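Fumarate reductase iron-sulfur subunit (Mycolicibacterium smegmatis, PDB 7D6V) probably carries electrons through its three iron-sulfur clusters between the succinate-oxidising subunit and quinone in mycobacterial succinate dehydrogenase Sdh1. Local coordinates at residues B[170-182]-B[217-230]. Numbering follows the deposited sequence.
Sequences GPRFHMRIAELDM and IKITDNALIPMKER. With F3S (Fe3-s4 cluster), chain G.
Ala178 and Ala223 face each other where helices 171-181 and 219-230 pass at 70°, their CB atoms 3.9 Å apart. These small side chains let the axes approach to 8.6 Å, and this is the tight part of the contact. Met227 folds over Ala178, with CG 3.6 Å from Ala178 CB; bends at chi2 and chi3 then carry its CE to CG2 of Ile177. On the other flank Met175, with CG anti to the backbone N (chi1 -176°), passes beside Ala223 and crosses the Ile217 side chain at about a right angle, SD 3.9 Å from Ile217 CG2. The packing thins toward Met182, whose CE touches the carbonyl O of Asn222 and CB of Pro226, both residues partly exposed, and sits above one face of the Arg230 guanidinium, offset toward its rim. There Arg230 NH1 forms a salt bridge with Asp181 OD2, coming from the anti side of the carboxylate but tilted out of its plane, while NH2 bonds Gly215 O of the membrane anchor subunit. At the opposite end Pro171 CB and Leu224 CD1 each lie 3.4 Å from S3 of the three-iron cluster. Such a helix pair is consistent with the helical 4Fe-4S dicluster domain of succinate dehydrogenase iron-sulfur subunits.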
loop_
_atom_site.group_PDB
_atom_site.type_symbol
_atom_site.label_atom_id
_atom_site.label_comp_id
_atom_site.label_asym_id
_atom_site.label_seq_id
_atom_site.Cartn_x
_atom_site.Cartn_y
_atom_site.Cartn_z
ATOM N N GLY B 170 -0.387 -6.324 18.043
ATOM C CA GLY B 170 -0.194 -5.025 17.455
ATOM C C GLY B 170 -1.412 -4.539 16.702
ATOM O O GLY B 170 -2.328 -5.304 16.391
ATOM N N PRO B 171 -1.444 -3.239 16.401
ATOM C CA PRO B 171 -2.601 -2.682 15.678
ATOM C C PRO B 171 -2.871 -3.332 14.334
ATOM O O PRO B 171 -4.036 -3.562 13.992
ATOM C CB PRO B 171 -2.227 -1.201 15.512
ATOM C CG PRO B 171 -0.800 -1.077 15.958
ATOM C CD PRO B 171 -0.534 -2.194 16.886
ATOM N N ARG B 172 -1.827 -3.641 13.560
ATOM C CA ARG B 172 -2.036 -4.162 12.213
ATOM C C ARG B 172 -2.759 -5.500 12.246
ATOM O O ARG B 172 -3.681 -5.740 11.460
ATOM C CB ARG B 172 -0.696 -4.290 11.486
ATOM C CG ARG B 172 -0.802 -4.571 9.994
ATOM C CD ARG B 172 -0.664 -6.057 9.695
ATOM N NE ARG B 172 -0.971 -6.384 8.307
ATOM C CZ ARG B 172 -2.198 -6.468 7.805
ATOM N NH1 ARG B 172 -2.372 -6.771 6.528
ATOM N NH2 ARG B 172 -3.252 -6.246 8.574
ATOM N N PHE B 173 -2.389 -6.371 13.173
ATOM C CA PHE B 173 -2.940 -7.716 13.163
ATOM C C PHE B 173 -4.261 -7.823 13.908
ATOM O O PHE B 173 -5.081 -8.679 13.571
ATOM C CB PHE B 173 -1.896 -8.683 13.707
ATOM C CG PHE B 173 -0.701 -8.781 12.822
ATOM C CD1 PHE B 173 -0.778 -9.456 11.620
ATOM C CD2 PHE B 173 0.473 -8.133 13.149
ATOM C CE1 PHE B 173 0.304 -9.520 10.784
ATOM C CE2 PHE B 173 1.559 -8.197 12.312
ATOM C CZ PHE B 173 1.473 -8.890 11.129
ATOM N N HIS B 174 -4.524 -6.938 14.867
ATOM C CA HIS B 174 -5.885 -6.832 15.375
ATOM C C HIS B 174 -6.814 -6.233 14.328
ATOM O O HIS B 174 -7.985 -6.625 14.239
ATOM C CB HIS B 174 -5.898 -6.019 16.665
ATOM C CG HIS B 174 -5.360 -6.766 17.844
ATOM N ND1 HIS B 174 -6.023 -7.831 18.414
ATOM C CD2 HIS B 174 -4.211 -6.621 18.544
ATOM C CE1 HIS B 174 -5.311 -8.302 19.421
ATOM N NE2 HIS B 174 -4.207 -7.585 19.521
ATOM N N MET B 175 -6.307 -5.315 13.504
ATOM C CA MET B 175 -7.071 -4.850 12.353
ATOM C C MET B 175 -7.322 -5.984 11.368
ATOM O O MET B 175 -8.392 -6.063 10.759
ATOM C CB MET B 175 -6.338 -3.696 11.671
ATOM C CG MET B 175 -7.097 -3.066 10.522
ATOM S SD MET B 175 -6.096 -1.915 9.573
ATOM C CE MET B 175 -4.902 -3.029 8.849
ATOM N N ARG B 176 -6.336 -6.861 11.183
ATOM C CA ARG B 176 -6.521 -8.029 10.325
ATOM C C ARG B 176 -7.585 -8.968 10.886
ATOM O O ARG B 176 -8.397 -9.524 10.135
ATOM C CB ARG B 176 -5.187 -8.755 10.154
ATOM C CG ARG B 176 -5.294 -10.136 9.552
ATOM C CD ARG B 176 -5.047 -10.107 8.059
ATOM N NE ARG B 176 -4.984 -11.452 7.501
ATOM C CZ ARG B 176 -5.852 -11.936 6.621
ATOM N NH1 ARG B 176 -6.853 -11.184 6.192
ATOM N NH2 ARG B 176 -5.715 -13.172 6.170
ATOM N N ILE B 177 -7.590 -9.160 12.206
ATOM C CA ILE B 177 -8.630 -9.961 12.846
ATOM C C ILE B 177 -10.001 -9.337 12.618
ATOM O O ILE B 177 -10.976 -10.039 12.336
ATOM C CB ILE B 177 -8.330 -10.135 14.346
ATOM C CG1 ILE B 177 -7.100 -11.019 14.547
ATOM C CG2 ILE B 177 -9.523 -10.733 15.069
ATOM C CD1 ILE B 177 -6.639 -11.096 15.980
ATOM N N ALA B 178 -10.097 -8.012 12.739
ATOM C CA ALA B 178 -11.365 -7.334 12.473
ATOM C C ALA B 178 -11.786 -7.491 11.017
ATOM O O ALA B 178 -12.972 -7.672 10.718
ATOM C CB ALA B 178 -11.255 -5.855 12.837
ATOM N N GLU B 179 -10.825 -7.414 10.096
ATOM C CA GLU B 179 -11.116 -7.581 8.676
ATOM C C GLU B 179 -11.653 -8.976 8.385
ATOM O O GLU B 179 -12.581 -9.136 7.584
ATOM C CB GLU B 179 -9.854 -7.290 7.862
ATOM C CG GLU B 179 -10.043 -7.199 6.356
ATOM C CD GLU B 179 -10.023 -8.550 5.675
ATOM O OE1 GLU B 179 -9.356 -9.466 6.197
ATOM O OE2 GLU B 179 -10.677 -8.701 4.623
ATOM N N LEU B 180 -11.079 -9.997 9.019
ATOM C CA LEU B 180 -11.578 -11.354 8.819
ATOM C C LEU B 180 -12.909 -11.577 9.527
ATOM O O LEU B 180 -13.737 -12.360 9.053
ATOM C CB LEU B 180 -10.542 -12.368 9.294
ATOM C CG LEU B 180 -9.351 -12.563 8.358
ATOM C CD1 LEU B 180 -8.253 -13.344 9.045
ATOM C CD2 LEU B 180 -9.792 -13.259 7.089
ATOM N N ASP B 181 -13.129 -10.900 10.654
ATOM C CA ASP B 181 -14.385 -11.032 11.383
ATOM C C ASP B 181 -15.543 -10.374 10.645
ATOM O O ASP B 181 -16.676 -10.859 10.718
ATOM C CB ASP B 181 -14.231 -10.430 12.780
ATOM C CG ASP B 181 -15.249 -10.964 13.762
ATOM O OD1 ASP B 181 -15.211 -12.172 14.063
ATOM O OD2 ASP B 181 -16.081 -10.172 14.247
ATOM N N MET B 182 -15.284 -9.280 9.937
ATOM C CA MET B 182 -16.328 -8.585 9.197
ATOM C C MET B 182 -16.487 -9.093 7.770
ATOM O O MET B 182 -17.319 -8.562 7.031
ATOM C CB MET B 182 -16.052 -7.079 9.187
ATOM C CG MET B 182 -16.357 -6.393 10.506
ATOM S SD MET B 182 -15.504 -4.820 10.690
ATOM C CE MET B 182 -15.486 -4.660 12.469
ATOM N N ILE B 217 -6.243 4.803 7.488
ATOM C CA ILE B 217 -7.207 3.829 7.982
ATOM C C ILE B 217 -7.592 4.204 9.407
ATOM O O ILE B 217 -6.728 4.510 10.237
ATOM C CB ILE B 217 -6.628 2.408 7.917
ATOM C CG1 ILE B 217 -6.101 2.110 6.513
ATOM C CG2 ILE B 217 -7.677 1.386 8.326
ATOM C CD1 ILE B 217 -5.353 0.808 6.405
ATOM N N LYS B 218 -8.893 4.193 9.690
ATOM C CA LYS B 218 -9.405 4.505 11.024
ATOM C C LYS B 218 -9.247 3.269 11.910
ATOM O O LYS B 218 -10.204 2.572 12.248
ATOM C CB LYS B 218 -10.858 4.948 10.945
ATOM C CG LYS B 218 -11.091 6.198 10.125
ATOM C CD LYS B 218 -10.510 7.420 10.795
ATOM C CE LYS B 218 -10.752 8.656 9.956
ATOM N NZ LYS B 218 -12.199 9.000 9.910
ATOM N N ILE B 219 -7.994 3.006 12.288
ATOM C CA ILE B 219 -7.658 1.745 12.944
ATOM C C ILE B 219 -8.400 1.607 14.268
ATOM O O ILE B 219 -9.020 0.575 14.546
ATOM C CB ILE B 219 -6.136 1.629 13.136
ATOM C CG1 ILE B 219 -5.413 1.843 11.806
ATOM C CG2 ILE B 219 -5.778 0.285 13.742
ATOM C CD1 ILE B 219 -3.919 1.941 11.932
ATOM N N THR B 220 -8.351 2.642 15.102
ATOM C CA THR B 220 -8.954 2.543 16.426
ATOM C C THR B 220 -10.476 2.563 16.349
ATOM O O THR B 220 -11.148 1.742 16.982
ATOM C CB THR B 220 -8.445 3.671 17.319
ATOM O OG1 THR B 220 -7.020 3.755 17.206
ATOM C CG2 THR B 220 -8.807 3.409 18.765
ATOM N N ASP B 221 -11.038 3.487 15.571
ATOM C CA ASP B 221 -12.483 3.685 15.582
ATOM C C ASP B 221 -13.225 2.604 14.806
ATOM O O ASP B 221 -14.334 2.217 15.191
ATOM C CB ASP B 221 -12.828 5.064 15.024
ATOM C CG ASP B 221 -12.722 6.158 16.066
ATOM O OD1 ASP B 221 -12.304 5.865 17.205
ATOM O OD2 ASP B 221 -13.059 7.317 15.748
ATOM N N ASN B 222 -12.646 2.104 13.716
ATOM C CA ASN B 222 -13.346 1.162 12.856
ATOM C C ASN B 222 -12.971 -0.291 13.107
ATOM O O ASN B 222 -13.732 -1.181 12.715
ATOM C CB ASN B 222 -13.086 1.495 11.382
ATOM C CG ASN B 222 -13.916 2.659 10.893
ATOM O OD1 ASN B 222 -14.735 3.203 11.627
ATOM N ND2 ASN B 222 -13.705 3.052 9.648
ATOM N N ALA B 223 -11.833 -0.558 13.740
ATOM C CA ALA B 223 -11.394 -1.928 13.970
ATOM C C ALA B 223 -11.267 -2.279 15.442
ATOM O O ALA B 223 -11.842 -3.277 15.885
ATOM C CB ALA B 223 -10.058 -2.178 13.256
ATOM N N LEU B 224 -10.536 -1.483 16.221
ATOM C CA LEU B 224 -10.176 -1.897 17.573
ATOM C C LEU B 224 -11.343 -1.761 18.543
ATOM O O LEU B 224 -11.623 -2.683 19.313
ATOM C CB LEU B 224 -8.981 -1.086 18.061
ATOM C CG LEU B 224 -7.774 -1.114 17.130
ATOM C CD1 LEU B 224 -6.687 -0.254 17.697
ATOM C CD2 LEU B 224 -7.286 -2.533 16.918
ATOM N N ILE B 225 -12.013 -0.609 18.542
ATOM C CA ILE B 225 -13.177 -0.430 19.413
ATOM C C ILE B 225 -14.314 -1.381 19.050
ATOM O O ILE B 225 -14.919 -1.960 19.967
ATOM C CB ILE B 225 -13.604 1.048 19.428
ATOM C CG1 ILE B 225 -12.558 1.892 20.154
ATOM C CG2 ILE B 225 -14.959 1.213 20.094
ATOM C CD1 ILE B 225 -12.694 3.369 19.921
ATOM N N PRO B 226 -14.679 -1.566 17.773
ATOM C CA PRO B 226 -15.692 -2.592 17.463
ATOM C C PRO B 226 -15.313 -3.987 17.927
ATOM O O PRO B 226 -16.176 -4.727 18.420
ATOM C CB PRO B 226 -15.801 -2.511 15.937
ATOM C CG PRO B 226 -15.443 -1.127 15.619
ATOM C CD PRO B 226 -14.372 -0.749 16.585
ATOM N N MET B 227 -14.043 -4.371 17.798
ATOM C CA MET B 227 -13.639 -5.697 18.250
ATOM C C MET B 227 -13.668 -5.797 19.767
ATOM O O MET B 227 -14.000 -6.852 20.313
ATOM C CB MET B 227 -12.255 -6.052 17.714
ATOM C CG MET B 227 -12.244 -6.365 16.235
ATOM S SD MET B 227 -13.097 -7.899 15.825
ATOM C CE MET B 227 -12.328 -9.045 16.960
ATOM N N LYS B 228 -13.329 -4.714 20.463
ATOM C CA LYS B 228 -13.453 -4.710 21.917
ATOM C C LYS B 228 -14.909 -4.851 22.338
ATOM O O LYS B 228 -15.218 -5.547 23.310
ATOM C CB LYS B 228 -12.843 -3.437 22.496
ATOM C CG LYS B 228 -11.332 -3.462 22.573
ATOM C CD LYS B 228 -10.777 -2.114 22.976
ATOM C CE LYS B 228 -9.270 -2.169 23.165
ATOM N NZ LYS B 228 -8.881 -2.634 24.520
ATOM N N GLU B 229 -15.818 -4.202 21.611
ATOM C CA GLU B 229 -17.239 -4.341 21.911
ATOM C C GLU B 229 -17.731 -5.762 21.654
ATOM O O GLU B 229 -18.546 -6.290 22.417
ATOM C CB GLU B 229 -18.040 -3.330 21.097
ATOM C CG GLU B 229 -17.855 -1.896 21.555
ATOM C CD GLU B 229 -18.408 -1.652 22.946
ATOM O OE1 GLU B 229 -19.635 -1.781 23.136
ATOM O OE2 GLU B 229 -17.615 -1.337 23.856
ATOM N N ARG B 230 -17.250 -6.401 20.586
ATOM C CA ARG B 230 -17.621 -7.793 20.328
ATOM C C ARG B 230 -17.053 -8.732 21.390
ATOM O O ARG B 230 -17.724 -9.680 21.826
ATOM C CB ARG B 230 -17.159 -8.196 18.931
ATOM C CG ARG B 230 -17.808 -7.365 17.843
ATOM C CD ARG B 230 -17.284 -7.676 16.460
ATOM N NE ARG B 230 -17.979 -6.875 15.458
ATOM C CZ ARG B 230 -18.260 -7.286 14.227
ATOM N NH1 ARG B 230 -17.903 -8.496 13.829
ATOM N NH2 ARG B 230 -18.900 -6.484 13.392
HETATM FE FE1 F3S G . -1.624 1.111 19.435
HETATM FE FE3 F3S G . -3.835 2.311 18.492
HETATM FE FE4 F3S G . -4.106 0.635 20.577
HETATM S S1 F3S G . -1.902 3.276 19.032
HETATM S S2 F3S G . -2.140 0.866 21.668
HETATM S S3 F3S G . -3.406 0.048 18.452
HETATM S S4 F3S G . -5.328 2.495 20.200
#